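PDB 2UZ2: xenavidin from Xenopus tropicalis, which binds biotin in a pocket at one end of a beta-barrel, as a frog member of the avidin family. Local coordinates for residues Y35-S49 with F65-W78. Residues are numbered along the deposited sequence; the frame is centred on the assembly and turned at random.
With BTN (biotin), chain D.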
ATOM      1  N   TYR B  35      -8.726 -17.768 -10.131  1.00  2.00           N
ATOM      2  CA  TYR B  35      -7.882 -17.755  -8.934  1.00  2.00           C
ATOM      3  C   TYR B  35      -8.571 -18.592  -7.874  1.00  2.00           C
ATOM      4  O   TYR B  35      -9.789 -18.448  -7.603  1.00  2.00           O
ATOM      5  CB  TYR B  35      -7.723 -16.321  -8.449  1.00  2.00           C
ATOM      6  CG  TYR B  35      -6.561 -16.143  -7.530  1.00  2.00           C
ATOM      7  CD1 TYR B  35      -5.338 -15.630  -8.010  1.00  2.00           C
ATOM      8  CD2 TYR B  35      -6.682 -16.417  -6.187  1.00  2.00           C
ATOM      9  CE1 TYR B  35      -4.262 -15.426  -7.143  1.00  2.00           C
ATOM     10  CE2 TYR B  35      -5.588 -16.234  -5.321  1.00  2.00           C
ATOM     11  CZ  TYR B  35      -4.388 -15.736  -5.828  1.00  2.00           C
ATOM     12  OH  TYR B  35      -3.340 -15.569  -4.919  1.00  2.00           O
ATOM     13  N   PHE B  36      -7.802 -19.475  -7.252  1.00  2.00           N
ATOM     14  CA  PHE B  36      -8.345 -20.239  -6.167  1.00  2.00           C
ATOM     15  C   PHE B  36      -7.541 -19.916  -4.906  1.00  2.00           C
ATOM     16  O   PHE B  36      -6.366 -20.321  -4.758  1.00  2.00           O
ATOM     17  CB  PHE B  36      -8.367 -21.749  -6.387  1.00  2.00           C
ATOM     18  CG  PHE B  36      -9.072 -22.453  -5.255  1.00  2.61           C
ATOM     19  CD1 PHE B  36     -10.416 -22.698  -5.332  1.00  5.98           C
ATOM     20  CD2 PHE B  36      -8.402 -22.740  -4.068  1.00  5.96           C
ATOM     21  CE1 PHE B  36     -11.094 -23.321  -4.293  1.00  3.15           C
ATOM     22  CE2 PHE B  36      -9.069 -23.333  -2.983  1.00  7.73           C
ATOM     23  CZ  PHE B  36     -10.433 -23.621  -3.099  1.00  5.82           C
ATOM     24  N   THR B  37      -8.153 -19.178  -4.005  1.00  2.00           N
ATOM     25  CA  THR B  37      -7.382 -18.772  -2.815  1.00  2.00           C
ATOM     26  C   THR B  37      -7.359 -19.822  -1.690  1.00  2.00           C
ATOM     27  O   THR B  37      -8.364 -20.465  -1.390  1.00  2.00           O
ATOM     28  CB  THR B  37      -7.856 -17.417  -2.253  1.00  2.00           C
ATOM     29  OG1 THR B  37      -6.971 -17.049  -1.194  1.00  2.00           O
ATOM     30  CG2 THR B  37      -9.276 -17.528  -1.715  1.00  2.00           C
ATOM     31  N   SER B  38      -6.209 -19.981  -1.041  1.00  2.00           N
ATOM     32  CA  SER B  38      -6.092 -20.922   0.066  0.50  2.00           C
ATOM     33  C   SER B  38      -6.455 -20.233   1.376  1.00  2.00           C
ATOM     34  O   SER B  38      -6.581 -20.893   2.429  1.00  2.00           O
ATOM     35  CB  SER B  38      -4.681 -21.496   0.136  0.50  2.00           C
ATOM     36  OG  SER B  38      -4.503 -22.486  -0.852  0.50  2.00           O
ATOM     37  N   VAL B  39      -6.640 -18.917   1.300  1.00  2.00           N
ATOM     38  CA  VAL B  39      -6.992 -18.065   2.445  1.00  3.43           C
ATOM     39  C   VAL B  39      -8.127 -17.071   2.168  1.00  3.80           C
ATOM     40  O   VAL B  39      -8.304 -16.616   1.065  1.00  4.39           O
ATOM     41  CB  VAL B  39      -5.767 -17.304   3.034  1.00  2.90           C
ATOM     42  CG1 VAL B  39      -4.732 -18.292   3.556  1.00  4.88           C
ATOM     43  CG2 VAL B  39      -5.185 -16.333   2.030  1.00  2.00           C
ATOM     44  N   SER B  40      -8.917 -16.754   3.190  0.50  4.56           N
ATOM     45  CA  SER B  40      -9.963 -15.764   2.984  0.50  4.91           C
ATOM     46  C   SER B  40     -10.245 -15.017   4.274  0.50  6.58           C
ATOM     47  O   SER B  40      -9.767 -15.399   5.326  0.50  5.76           O
ATOM     48  CB  SER B  40     -11.239 -16.441   2.469  0.50  4.92           C
ATOM     49  OG  SER B  40     -11.703 -17.383   3.415  0.50  2.00           O
ATOM     50  N   LEU B  41     -10.965 -13.907   4.157  1.00  8.56           N
ATOM     51  CA  LEU B  41     -11.467 -13.176   5.327  1.00 10.86           C
ATOM     52  C   LEU B  41     -12.744 -13.858   5.825  1.00 12.29           C
ATOM     53  O   LEU B  41     -12.954 -14.038   7.038  1.00 12.73           O
ATOM     54  CB  LEU B  41     -11.777 -11.723   4.949  1.00 11.15           C
ATOM     55  CG  LEU B  41     -10.680 -10.820   4.425  1.00 12.39           C
ATOM     56  CD1 LEU B  41     -11.261  -9.560   3.833  1.00 15.97           C
ATOM     57  CD2 LEU B  41      -9.747 -10.477   5.570  1.00 11.26           C
ATOM     58  N   THR B  42     -13.594 -14.240   4.866  1.00 14.33           N
ATOM     59  CA  THR B  42     -14.898 -14.849   5.133  1.00 16.06           C
ATOM     60  C   THR B  42     -14.814 -16.286   5.664  1.00 16.12           C
ATOM     61  O   THR B  42     -13.780 -16.946   5.520  1.00 17.55           O
ATOM     62  CB  THR B  42     -15.795 -14.827   3.859  1.00 15.91           C
ATOM     63  OG1 THR B  42     -17.129 -15.179   4.218  1.00 17.46           O
ATOM     64  CG2 THR B  42     -15.305 -15.816   2.772  1.00 16.32           C
ATOM     65  N   ASN B  43     -15.909 -16.744   6.269  1.00 16.08           N
ATOM     66  CA  ASN B  43     -16.027 -18.145   6.685  0.50 15.14           C
ATOM     67  C   ASN B  43     -16.784 -18.965   5.643  1.00 14.89           C
ATOM     68  O   ASN B  43     -16.953 -20.183   5.793  1.00 14.92           O
ATOM     69  CB  ASN B  43     -16.662 -18.278   8.078  0.50 15.45           C
ATOM     70  CG  ASN B  43     -15.644 -18.161   9.198  0.50 15.25           C
ATOM     71  OD1 ASN B  43     -14.437 -18.059   8.958  0.50 15.67           O
ATOM     72  ND2 ASN B  43     -16.127 -18.174  10.428  0.50 15.96           N
ATOM     73  N   SER B  44     -17.203 -18.299   4.565  1.00 13.65           N
ATOM     74  CA  SER B  44     -17.898 -18.964   3.456  1.00 12.07           C
ATOM     75  C   SER B  44     -16.934 -19.895   2.746  1.00 10.41           C
ATOM     76  O   SER B  44     -15.723 -19.702   2.822  1.00 11.18           O
ATOM     77  CB  SER B  44     -18.485 -17.946   2.460  1.00 12.60           C
ATOM     78  OG  SER B  44     -19.415 -17.088   3.117  1.00 13.78           O
ATOM     79  N   THR B  45     -17.487 -20.910   2.093  1.00  7.97           N
ATOM     80  CA  THR B  45     -16.734 -21.876   1.313  1.00  5.93           C
ATOM     81  C   THR B  45     -16.038 -21.139   0.179  1.00  3.63           C
ATOM     82  O   THR B  45     -16.676 -20.417  -0.607  1.00  2.58           O
ATOM     83  CB  THR B  45     -17.677 -22.978   0.750  1.00  5.76           C
ATOM     84  OG1 THR B  45     -18.372 -23.588   1.840  1.00  7.47           O
ATOM     85  CG2 THR B  45     -16.917 -24.060  -0.034  1.00  6.13           C
ATOM     86  N   ILE B  46     -14.723 -21.285   0.108  1.00  2.00           N
ATOM     87  CA  ILE B  46     -13.982 -20.729  -1.030  1.00  2.00           C
ATOM     88  C   ILE B  46     -14.311 -21.488  -2.323  1.00  2.00           C
ATOM     89  O   ILE B  46     -14.399 -22.728  -2.328  1.00  2.00           O
ATOM     90  CB  ILE B  46     -12.470 -20.774  -0.767  1.00  2.00           C
ATOM     91  CG1 ILE B  46     -12.125 -19.815   0.390  1.00  2.00           C
ATOM     92  CG2 ILE B  46     -11.697 -20.377  -2.005  1.00  2.00           C
ATOM     93  CD1 ILE B  46     -10.861 -20.177   1.153  1.00  4.47           C
ATOM     94  N   ARG B  47     -14.521 -20.725  -3.396  1.00  2.00           N
ATOM     95  CA  ARG B  47     -14.669 -21.320  -4.733  0.70  2.00           C
ATOM     96  C   ARG B  47     -13.807 -20.597  -5.720  1.00  2.00           C
ATOM     97  O   ARG B  47     -13.448 -19.426  -5.516  1.00  2.00           O
ATOM     98  CB  ARG B  47     -16.131 -21.370  -5.228  0.70  2.00           C
ATOM     99  CG  ARG B  47     -16.916 -22.555  -4.592  0.70  2.52           C
ATOM    100  CD  ARG B  47     -18.275 -22.859  -5.270  0.70  3.88           C
ATOM    101  NE  ARG B  47     -19.090 -23.740  -4.430  0.70  9.28           N
ATOM    102  CZ  ARG B  47     -19.647 -23.354  -3.282  0.70  9.85           C
ATOM    103  NH1 ARG B  47     -19.513 -22.104  -2.873  0.70 11.99           N
ATOM    104  NH2 ARG B  47     -20.343 -24.206  -2.547  0.70 10.33           N
ATOM    105  N   ILE B  48     -13.445 -21.322  -6.780  1.00  2.00           N
ATOM    106  CA  ILE B  48     -12.674 -20.756  -7.887  1.00  2.00           C
ATOM    107  C   ILE B  48     -13.393 -19.489  -8.338  1.00  2.00           C
ATOM    108  O   ILE B  48     -14.648 -19.492  -8.455  1.00  2.00           O
ATOM    109  CB  ILE B  48     -12.613 -21.760  -9.048  1.00  2.00           C
ATOM    110  CG1 ILE B  48     -11.933 -23.056  -8.597  1.00  2.00           C
ATOM    111  CG2 ILE B  48     -11.893 -21.153 -10.227  1.00  2.00           C
ATOM    112  CD1 ILE B  48     -11.921 -24.157  -9.643  1.00  2.54           C
ATOM    113  N   SER B  49     -12.614 -18.428  -8.576  1.00  2.00           N
ATOM    114  CA  SER B  49     -13.149 -17.127  -8.937  1.00  2.00           C
ATOM    115  C   SER B  49     -12.502 -16.596 -10.202  1.00  2.00           C
ATOM    116  O   SER B  49     -11.340 -16.876 -10.469  1.00  2.00           O
ATOM    117  CB  SER B  49     -12.945 -16.151  -7.752  1.00  2.00           C
ATOM    118  OG  SER B  49     -13.653 -16.634  -6.591  1.00  2.00           O
ATOM    119  N   PHE B  65      -4.136  -7.587 -12.625  1.00  2.00           N
ATOM    120  CA  PHE B  65      -5.439  -8.239 -12.826  1.00  2.00           C
ATOM    121  C   PHE B  65      -6.341  -8.066 -11.631  1.00  2.00           C
ATOM    122  O   PHE B  65      -5.874  -7.723 -10.541  1.00  2.00           O
ATOM    123  CB  PHE B  65      -5.287  -9.741 -13.172  1.00  2.00           C
ATOM    124  CG  PHE B  65      -4.585 -10.557 -12.087  1.00  2.00           C
ATOM    125  CD1 PHE B  65      -5.322 -11.170 -11.068  1.00  2.00           C
ATOM    126  CD2 PHE B  65      -3.213 -10.750 -12.140  1.00  2.00           C
ATOM    127  CE1 PHE B  65      -4.681 -11.950 -10.128  1.00  2.00           C
ATOM    128  CE2 PHE B  65      -2.547 -11.516 -11.178  1.00  2.00           C
ATOM    129  CZ  PHE B  65      -3.302 -12.115 -10.152  1.00  2.00           C
ATOM    130  N   THR B  66      -7.623  -8.296 -11.851  1.00  2.00           N
ATOM    131  CA  THR B  66      -8.630  -8.187 -10.764  1.00  2.00           C
ATOM    132  C   THR B  66      -9.272  -9.557 -10.605  1.00  2.00           C
ATOM    133  O   THR B  66      -9.603 -10.187 -11.634  1.00  2.00           O
ATOM    134  CB  THR B  66      -9.745  -7.210 -11.190  1.00  2.00           C
ATOM    135  OG1 THR B  66      -9.188  -5.926 -11.562  1.00  2.00           O
ATOM    136  CG2 THR B  66     -10.828  -7.056 -10.095  1.00  2.00           C
ATOM    137  N   VAL B  67      -9.501  -9.977  -9.350  1.00  2.00           N
ATOM    138  CA  VAL B  67     -10.245 -11.200  -9.082  1.00  2.00           C
ATOM    139  C   VAL B  67     -11.596 -10.811  -8.531  1.00  2.00           C
ATOM    140  O   VAL B  67     -11.687 -10.024  -7.606  1.00  2.00           O
ATOM    141  CB  VAL B  67      -9.511 -12.137  -8.105  1.00  2.00           C
ATOM    142  CG1 VAL B  67     -10.395 -13.328  -7.739  1.00  2.00           C
ATOM    143  CG2 VAL B  67      -8.230 -12.664  -8.762  1.00  2.00           C
ATOM    144  N   HIS B  68     -12.647 -11.353  -9.130  1.00  2.00           N
ATOM    145  CA  HIS B  68     -14.040 -11.104  -8.720  1.00  2.00           C
ATOM    146  C   HIS B  68     -14.491 -12.279  -7.848  1.00  2.00           C
ATOM    147  O   HIS B  68     -15.050 -13.243  -8.337  1.00  2.00           O
ATOM    148  CB  HIS B  68     -14.855 -10.985 -10.012  1.00  2.00           C
ATOM    149  CG  HIS B  68     -16.317 -10.697  -9.833  1.00  2.00           C
ATOM    150  ND1 HIS B  68     -16.873 -10.220  -8.671  1.00  4.02           N
ATOM    151  CD2 HIS B  68     -17.329 -10.780 -10.729  1.00  2.00           C
ATOM    152  CE1 HIS B  68     -18.183 -10.082  -8.836  1.00  4.87           C
ATOM    153  NE2 HIS B  68     -18.473 -10.377 -10.094  1.00  3.78           N
ATOM    154  N   TRP B  69     -14.224 -12.193  -6.543  1.00  2.00           N
ATOM    155  CA  TRP B  69     -14.435 -13.357  -5.664  1.00  2.00           C
ATOM    156  C   TRP B  69     -15.878 -13.809  -5.784  1.00  2.00           C
ATOM    157  O   TRP B  69     -16.801 -13.002  -5.612  1.00  2.00           O
ATOM    158  CB  TRP B  69     -14.123 -13.005  -4.198  1.00  2.00           C
ATOM    159  CG  TRP B  69     -12.707 -12.558  -4.034  1.00  2.00           C
ATOM    160  CD1 TRP B  69     -12.284 -11.291  -3.751  1.00  2.00           C
ATOM    161  CD2 TRP B  69     -11.524 -13.363  -4.174  1.00  2.00           C
ATOM    162  NE1 TRP B  69     -10.901 -11.250  -3.696  1.00  2.00           N
ATOM    163  CE2 TRP B  69     -10.412 -12.512  -3.964  1.00  2.00           C
ATOM    164  CE3 TRP B  69     -11.301 -14.724  -4.466  1.00  2.00           C
ATOM    165  CZ2 TRP B  69      -9.073 -12.970  -4.021  1.00  2.00           C
ATOM    166  CZ3 TRP B  69      -9.966 -15.183  -4.545  1.00  2.00           C
ATOM    167  CH2 TRP B  69      -8.875 -14.313  -4.310  1.00  2.00           C
ATOM    168  N   ALA B  70     -16.052 -15.114  -5.986  1.00  2.00           N
ATOM    169  CA  ALA B  70     -17.361 -15.696  -6.213  1.00  2.00           C
ATOM    170  C   ALA B  70     -18.151 -15.947  -4.931  1.00  2.00           C
ATOM    171  O   ALA B  70     -19.342 -16.286  -4.988  1.00  2.00           O
ATOM    172  CB  ALA B  70     -17.195 -17.008  -7.022  1.00  2.00           C
ATOM    173  N   PHE B  71     -17.512 -15.762  -3.773  1.00  2.00           N
ATOM    174  CA  PHE B  71     -18.055 -16.240  -2.501  1.00  2.00           C
ATOM    175  C   PHE B  71     -18.107 -15.131  -1.443  1.00  2.00           C
ATOM    176  O   PHE B  71     -18.443 -15.383  -0.278  1.00  2.00           O
ATOM    177  CB  PHE B  71     -17.223 -17.439  -2.014  1.00  2.00           C
ATOM    178  CG  PHE B  71     -15.761 -17.139  -1.900  1.00  2.00           C
ATOM    179  CD1 PHE B  71     -15.230 -16.622  -0.729  1.00  2.20           C
ATOM    180  CD2 PHE B  71     -14.919 -17.375  -2.986  1.00  2.00           C
ATOM    181  CE1 PHE B  71     -13.882 -16.318  -0.621  1.00  2.00           C
ATOM    182  CE2 PHE B  71     -13.585 -17.068  -2.924  1.00  2.00           C
ATOM    183  CZ  PHE B  71     -13.038 -16.534  -1.754  1.00  2.00           C
ATOM    184  N   SER B  72     -17.777 -13.907  -1.846  1.00  2.00           N
ATOM    185  CA  SER B  72     -17.789 -12.763  -0.919  1.00  2.00           C
ATOM    186  C   SER B  72     -18.034 -11.469  -1.692  1.00  2.00           C
ATOM    187  O   SER B  72     -18.007 -11.486  -2.939  1.00  2.00           O
ATOM    188  CB  SER B  72     -16.460 -12.667  -0.156  1.00  2.19           C
ATOM    189  OG  SER B  72     -15.501 -12.082  -0.973  1.00  4.30           O
ATOM    190  N   ASP B  73     -18.290 -10.369  -0.966  1.00  2.00           N
ATOM    191  CA  ASP B  73     -18.476  -9.070  -1.648  1.00  2.00           C
ATOM    192  C   ASP B  73     -17.185  -8.274  -1.810  1.00  2.00           C
ATOM    193  O   ASP B  73     -17.218  -7.085  -2.187  1.00  2.00           O
ATOM    194  CB  ASP B  73     -19.570  -8.231  -0.957  1.00  2.00           C
ATOM    195  CG  ASP B  73     -20.940  -8.913  -0.990  1.00  2.69           C
ATOM    196  OD1 ASP B  73     -21.222  -9.647  -1.966  1.00  7.92           O
ATOM    197  OD2 ASP B  73     -21.730  -8.724  -0.036  1.00  6.03           O
ATOM    198  N   SER B  74     -16.045  -8.947  -1.609  1.00  2.00           N
ATOM    199  CA  SER B  74     -14.709  -8.348  -1.767  1.00  2.00           C
ATOM    200  C   SER B  74     -14.188  -8.385  -3.196  1.00  2.00           C
ATOM    201  O   SER B  74     -14.722  -9.099  -4.053  1.00  2.00           O
ATOM    202  CB  SER B  74     -13.701  -9.113  -0.903  1.00  2.00           C
ATOM    203  OG  SER B  74     -14.095  -9.070   0.460  1.00  2.00           O
ATOM    204  N   ILE B  75     -13.149  -7.599  -3.464  1.00  2.00           N
ATOM    205  CA  ILE B  75     -12.434  -7.610  -4.746  1.00  2.00           C
ATOM    206  C   ILE B  75     -10.960  -7.528  -4.387  1.00  2.00           C
ATOM    207  O   ILE B  75     -10.605  -6.931  -3.365  1.00  2.00           O
ATOM    208  CB  ILE B  75     -12.783  -6.362  -5.600  1.00  2.00           C
ATOM    209  CG1 ILE B  75     -14.244  -6.385  -6.122  1.00  2.00           C
ATOM    210  CG2 ILE B  75     -11.747  -6.197  -6.724  1.00  2.00           C
ATOM    211  CD1 ILE B  75     -14.527  -7.413  -7.235  1.00  2.00           C
ATOM    212  N   THR B  76     -10.108  -8.197  -5.154  1.00  2.00           N
ATOM    213  CA  THR B  76      -8.658  -8.011  -4.973  1.00  2.00           C
ATOM    214  C   THR B  76      -8.028  -7.721  -6.320  1.00  2.00           C
ATOM    215  O   THR B  76      -8.429  -8.321  -7.330  1.00  2.00           O
ATOM    216  CB  THR B  76      -7.989  -9.244  -4.363  1.00  2.00           C
ATOM    217  OG1 THR B  76      -8.658  -9.577  -3.138  1.00  2.00           O
ATOM    218  CG2 THR B  76      -6.484  -8.991  -4.091  1.00  2.00           C
ATOM    219  N   VAL B  77      -7.069  -6.800  -6.311  1.00  2.00           N
ATOM    220  CA  VAL B  77      -6.268  -6.498  -7.517  1.00  2.00           C
ATOM    221  C   VAL B  77      -4.815  -6.800  -7.210  1.00  2.00           C
ATOM    222  O   VAL B  77      -4.361  -6.591  -6.090  1.00  2.00           O
ATOM    223  CB  VAL B  77      -6.442  -5.036  -8.027  1.00  2.00           C
ATOM    224  CG1 VAL B  77      -7.907  -4.803  -8.562  1.00  2.00           C
ATOM    225  CG2 VAL B  77      -6.093  -3.975  -6.936  1.00  2.00           C
ATOM    226  N   TRP B  78      -4.108  -7.320  -8.214  1.00  2.00           N
ATOM    227  CA  TRP B  78      -2.660  -7.559  -8.116  1.00  2.00           C
ATOM    228  C   TRP B  78      -1.970  -6.850  -9.256  1.00  2.00           C
ATOM    229  O   TRP B  78      -2.486  -6.797 -10.386  1.00  2.00           O
ATOM    230  CB  TRP B  78      -2.333  -9.037  -8.339  1.00  2.00           C
ATOM    231  CG  TRP B  78      -2.595  -9.994  -7.200  1.00  2.00           C
ATOM    232  CD1 TRP B  78      -1.650 -10.580  -6.402  1.00  2.00           C
ATOM    233  CD2 TRP B  78      -3.847 -10.590  -6.836  1.00  2.00           C
ATOM    234  NE1 TRP B  78      -2.230 -11.501  -5.561  1.00  2.00           N
ATOM    235  CE2 TRP B  78      -3.579 -11.514  -5.796  1.00  2.00           C
ATOM    236  CE3 TRP B  78      -5.175 -10.420  -7.277  1.00  2.00           C
ATOM    237  CZ2 TRP B  78      -4.589 -12.269  -5.187  1.00  2.55           C
ATOM    238  CZ3 TRP B  78      -6.175 -11.180  -6.682  1.00  2.00           C
ATOM    239  CH2 TRP B  78      -5.892 -12.081  -5.660  1.00  2.57           C
TER
HETATM  240  C11 BTN D1124     -12.710 -12.646   1.022  1.00  9.84           C
HETATM  241  O11 BTN D1124     -13.510 -11.700   1.213  1.00  7.47           O
HETATM  242  O12 BTN D1124     -12.487 -13.423   1.982  1.00  9.72           O
HETATM  243  C10 BTN D1124     -12.036 -12.857  -0.322  1.00  8.33           C
HETATM  244  C9  BTN D1124     -10.796 -13.738  -0.220  1.00  7.84           C
HETATM  245  C8  BTN D1124      -9.530 -12.888  -0.011  1.00  9.67           C
HETATM  246  C7  BTN D1124      -8.256 -13.608  -0.420  1.00 11.33           C
HETATM  247  C2  BTN D1124      -7.003 -12.740  -0.240  1.00 14.95           C
HETATM  248  S1  BTN D1124      -6.944 -11.523  -1.383  1.00 21.24           S
HETATM  249  C6  BTN D1124      -5.130 -11.351  -1.213  1.00 16.05           C
HETATM  250  C5  BTN D1124      -4.506 -12.615  -0.646  1.00 16.98           C
HETATM  251  N1  BTN D1124      -3.780 -13.448  -1.609  1.00 15.74           N
HETATM  252  C3  BTN D1124      -4.340 -14.664  -1.688  1.00 14.30           C
HETATM  253  O3  BTN D1124      -3.759 -15.818  -2.246  1.00  6.56           O
HETATM  254  N2  BTN D1124      -5.538 -14.655  -1.109  1.00 16.40           N
HETATM  255  C4  BTN D1124      -5.670 -13.507  -0.225  1.00 15.65           C
HETATM  256  O   HOH W   1     -18.758 -14.422   2.250  1.00 11.47           O
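Phe71 lies against the loop 37-48. Ile46 CA sits over one face, 4.0 Å from the ring centroid and 9° off the normal, a CH-pi contact. Trp69 CB lies over the opposite face, toward the rim. Thr42 CG2 meets the ring edge in plane, 3.6 Å from Phe71 CD1. Phe71 CG stands between its own backbone N and carbonyl carbon (chi1 55°), which turns the ring toward Ile46 and Thr42. Tyr35, Trp69 and Trp78 form an aromatic cluster at the end of the avidin beta-barrel, where biotin binds. Trp78 CH2 is over the centre of the Tyr35 ring, the two planes inclined by 33°. The Trp69 ring is almost perpendicular to Tyr35, and its CH2 reaches Tyr35 CD2 at 3.6 Å. One face of Trp69 carries the biotin chain and the other packs on Val67 CG1. Trp69 NE1 donates in the ring plane to Thr76 OG1 at 2.9 Å, which helps hold the indole in its rotation. A serine in place of Trp69 would probably uncover the biotin chain and leave Thr76 OG1 without that donor. Tyr35 OH donates to biotin O3 at 2.7 Å. Ser49 OG accepts from Ala70 N at 2.9 Å across the contact and donates to Arg47 O.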